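Local coordinates for cysteine desulfurase (Thermococcus onnurineus, PDB 5B89) that catalyses the pyridoxal phosphate-dependent desulfuration of L-cysteine, probably passing the sulfur to a carrier and releasing L-alanine, at the interface of chains A and B. Residues are numbered along the deposited sequence; one frame, centred on the assembly and turned at random. Chains: chain A/B, Cysteine desulfurase.

Contact 1: the interface of chains A and B. Residues chain A 263, 266-267, 270, 275, 277; chain B 135, 139.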
# COMPACT_ATOMS: atom_id res chain seq x y z
N GLY A 263 11.79 0.55 9.04
CA GLY A 263 11.54 1.91 9.52
C GLY A 263 10.64 1.95 10.67
O GLY A 263 10.68 1.05 11.54
N THR A 266 9.01 -1.16 12.89
CA THR A 266 9.78 -2.39 12.75
C THR A 266 10.91 -2.62 13.76
O THR A 266 11.56 -3.58 13.70
CB THR A 266 10.37 -2.53 11.34
OG1 THR A 266 11.48 -1.65 11.15
CG2 THR A 266 9.30 -2.23 10.32
N ILE A 267 11.06 -1.71 14.67
CA ILE A 267 12.14 -1.75 15.60
C ILE A 267 11.83 -1.99 17.06
O ILE A 267 10.75 -1.87 17.54
CB ILE A 267 12.93 -0.42 15.59
CG1 ILE A 267 12.10 0.72 16.12
CG2 ILE A 267 13.38 -0.04 14.20
CD1 ILE A 267 12.19 0.91 17.61
N VAL A 270 16.86 1.86 18.42
CA VAL A 270 17.52 2.62 17.37
C VAL A 270 18.42 3.65 18.01
O VAL A 270 18.02 4.33 18.96
CB VAL A 270 16.49 3.38 16.42
CG1 VAL A 270 17.22 4.19 15.37
CG2 VAL A 270 15.49 2.41 15.86
N TYR A 275 20.51 -0.18 14.57
CA TYR A 275 19.19 -0.58 14.94
C TYR A 275 19.04 -2.03 15.26
O TYR A 275 19.86 -2.84 14.85
CB TYR A 275 18.22 -0.14 13.80
CG TYR A 275 18.43 -0.90 12.47
CD1 TYR A 275 17.78 -2.09 12.21
CD2 TYR A 275 19.29 -0.39 11.52
CE1 TYR A 275 18.03 -2.79 11.03
CE2 TYR A 275 19.51 -1.08 10.31
CZ TYR A 275 18.85 -2.24 10.07
OH TYR A 275 19.09 -2.88 8.93
N LEU A 277 15.69 -4.84 15.11
CA LEU A 277 14.31 -5.05 14.64
C LEU A 277 13.49 -5.78 15.71
O LEU A 277 14.04 -6.50 16.60
CB LEU A 277 14.30 -5.82 13.32
CG LEU A 277 15.00 -5.06 12.17
CD1 LEU A 277 14.75 -5.85 10.89
CD2 LEU A 277 14.49 -3.61 12.06
N HIS B 135 12.52 7.09 12.38
CA HIS B 135 13.20 5.84 12.02
C HIS B 135 13.06 5.54 10.53
O HIS B 135 13.98 4.90 9.93
CB HIS B 135 12.71 4.70 12.83
CG HIS B 135 12.97 4.89 14.32
ND1 HIS B 135 12.18 4.32 15.29
CD2 HIS B 135 13.88 5.66 14.95
CE1 HIS B 135 12.65 4.69 16.50
NE2 HIS B 135 13.63 5.55 16.31
N LEU B 139 16.79 4.37 9.21
CA LEU B 139 17.14 2.99 9.00
C LEU B 139 17.51 2.65 7.58
O LEU B 139 18.47 1.92 7.37
CB LEU B 139 16.03 2.06 9.52
CG LEU B 139 16.16 1.58 10.95
CD1 LEU B 139 16.20 2.73 11.91
CD2 LEU B 139 15.03 0.61 11.26
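The hydroxyl oxygen A:Thr266 OG1, which faces B:Leu139 CD2 at 4.2 Å, is gripped twice within its own chain. It receives a nearly straight hydrogen bond from A:Gly263 N at 3.1 Å and donates one to A:Gly263 O at 2.8 Å, the hydroxyl sitting tilted from the carbonyl plane. This small clasp ties the turn together at the foot of a patch where the meeting across the interface is carried by hydrocarbon, an instance of polar bonds shaping a surface that packing then uses. B:Leu139, the first residue of helix 139-148, is the knob. One methyl, CD2, presses on A:Ile267 CG2 at 3.4 Å, a tight carbon contact, and also lies over one face of the A:Tyr275 ring, displaced toward its rim. The branch carbon B:Leu139 CG stands 3.7 Å from A:Tyr275 CG, and the other methyl, CD1, reaches A:Val270 CG1. The tyrosine ring is brought to the leucine by its first torsion, which sets CG between the backbone N and the carbonyl carbon (chi1 67°), while A:Leu277 CG meets the ring at its edge. Alongside, A:Val270 CG2 sits over the centre of the B:His135 imidazole, 3.6 Å from the ring centroid, a CH-pi contact. With CG1 trans to the backbone N (chi1 178°), the other valine methyl, CG1, touches B:His135 CD2. A:Ile267 crosses the histidine at about a right angle, its CG1 facing ND1. Since B:His135 directly follows B:His134, which contacts cofactor and alanine, the patch probably helps one subunit steady the active-site wall of the other.

Contact 2: the interface of chains A and B. Residues chain A 41, 45, 371; chain B 66-68, 70, 72, 75.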
# COMPACT_ATOMS: atom_id res chain seq x y z
N ASP A 41 -15.50 -9.01 -15.21
CA ASP A 41 -14.08 -8.71 -15.14
C ASP A 41 -13.52 -8.90 -13.73
O ASP A 41 -12.71 -8.17 -13.26
CB ASP A 41 -13.77 -7.32 -15.65
CG ASP A 41 -12.30 -7.17 -16.02
OD1 ASP A 41 -11.64 -8.13 -16.28
OD2 ASP A 41 -11.87 -6.04 -16.06
N THR A 45 -10.49 -7.28 -10.89
CA THR A 45 -10.88 -6.82 -9.58
C THR A 45 -12.33 -7.22 -9.36
O THR A 45 -13.06 -7.28 -10.27
CB THR A 45 -10.67 -5.27 -9.43
OG1 THR A 45 -10.49 -4.94 -8.08
CG2 THR A 45 -11.80 -4.49 -9.93
N ARG A 371 -12.55 -8.11 -20.16
CA ARG A 371 -11.23 -7.62 -20.45
C ARG A 371 -10.64 -8.24 -21.70
O ARG A 371 -10.90 -9.32 -22.03
CB ARG A 371 -10.25 -7.80 -19.28
CG ARG A 371 -9.22 -6.65 -19.28
CD ARG A 371 -8.53 -6.27 -17.99
NE ARG A 371 -9.29 -5.42 -17.09
CZ ARG A 371 -8.97 -4.19 -16.70
NH1 ARG A 371 -7.94 -3.54 -17.23
NH2 ARG A 371 -9.74 -3.62 -15.83
N ASN B 66 -10.60 -1.97 -12.12
CA ASN B 66 -9.18 -1.86 -12.18
C ASN B 66 -8.84 -0.80 -13.26
O ASN B 66 -9.66 -0.45 -14.03
CB ASN B 66 -8.47 -3.19 -12.41
CG ASN B 66 -7.13 -3.26 -11.70
OD1 ASN B 66 -6.43 -2.27 -11.63
ND2 ASN B 66 -6.77 -4.41 -11.24
N VAL B 67 -7.61 -0.32 -13.25
CA VAL B 67 -7.23 0.72 -14.17
C VAL B 67 -6.52 0.20 -15.38
O VAL B 67 -6.91 -0.78 -15.91
CB VAL B 67 -6.44 1.81 -13.44
CG1 VAL B 67 -7.33 2.49 -12.45
CG2 VAL B 67 -5.25 1.25 -12.67
N HIS B 68 -5.53 0.90 -15.85
CA HIS B 68 -4.78 0.45 -17.02
C HIS B 68 -5.57 0.36 -18.31
O HIS B 68 -5.33 -0.52 -19.10
CB HIS B 68 -4.04 -0.85 -16.75
CG HIS B 68 -2.89 -0.69 -15.80
ND1 HIS B 68 -1.70 -0.09 -16.16
CD2 HIS B 68 -2.77 -1.01 -14.50
CE1 HIS B 68 -0.89 -0.07 -15.11
NE2 HIS B 68 -1.54 -0.61 -14.09
N GLY B 70 -8.55 -0.55 -19.42
CA GLY B 70 -9.29 -1.70 -19.89
C GLY B 70 -10.36 -1.12 -20.78
O GLY B 70 -10.80 -0.02 -20.60
N HIS B 72 -13.55 -1.55 -21.09
CA HIS B 72 -14.86 -1.25 -20.59
C HIS B 72 -15.08 0.01 -19.86
O HIS B 72 -14.17 0.55 -19.35
CB HIS B 72 -15.47 -2.47 -19.85
CG HIS B 72 -14.73 -2.89 -18.62
ND1 HIS B 72 -14.81 -2.20 -17.44
CD2 HIS B 72 -13.95 -3.95 -18.38
CE1 HIS B 72 -14.11 -2.82 -16.52
NE2 HIS B 72 -13.57 -3.89 -17.06
N SER B 75 -13.64 0.54 -16.21
CA SER B 75 -12.21 0.66 -16.21
C SER B 75 -11.87 2.04 -16.74
O SER B 75 -10.94 2.67 -16.29
CB SER B 75 -11.49 -0.40 -16.95
OG SER B 75 -10.05 -0.29 -16.87
O HOH W 1 -12.16 -4.08 -13.71
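B:His72 and A:Asp41 join the two subunits through a hydrogen bond from the imidazole NE2 to the carboxylate OD2, 2.9 Å long and almost straight. The acceptor lies in the ring plane, yet the histidine reaches the carboxylate on its anti side, 33° out of the carboxylate plane, and the carboxylate and ring planes stand 85° apart. The same OD2 is held from its own chain by A:Arg371: NE bonds to the syn lone pair at 2.9 Å, as a salt bridge, and NH2 adds a longer, more bent bond. Three protein donors thus converge on one oxygen, which would probably favour the charged form of the aspartate. A bend in the arginine chain at chi3 (-81°) turns the guanidinium side-on to the carboxylate and sends NH1 onward to chain B, where B:Gly70 CA packs against it at 3.5 Å. Replacing A:Arg371 by alanine is likely to leave the A:Asp41 carboxylate without its salt-bridge mate and B:Val67 O without this donor from across the interface. Against this compact centre, the flank toward A:Thr45 is looser and partly bridged by water. Water 1 links A:Asp41 OD2, A:Arg371 NH2 and B:Asn66 N, the last at 3.1 Å, while the methyl A:Thr45 CG2 merely rests 3.5 Å from that same B:Asn66 N. Behind the front line, B:Ser75 OG donates to B:Asn66 O and accepts from B:Gly70 N, bracing the loop that receives the arginine. That loop presents B:Val67 O to A:Arg371 NH1 at 3.2 Å; the nitrogen lies nearly on the extension of the carbonyl bond, and the oxygen lies close to the guanidinium plane.

About 39 Å separates the centres of contact 1 and contact 2, which have no residue in common and draw on different elements. Contact 1 sets strands 269-271 and 274-277, with the loop before them and A:Ile267, against 3-10 helix 135-137 and the start of helix 139-148; contact 2 sets two loop residues and strand 371-373 against a loop and the beginning of helix 73-93. Contact 1 meets mainly by packing, whereas contact 2 is built on polar and charged bonds. The two-fold symmetry gives each a twin with chains exchanged, so the dimer, typical of this family, is fastened at well-separated points, which would probably restrain the subunits from rocking.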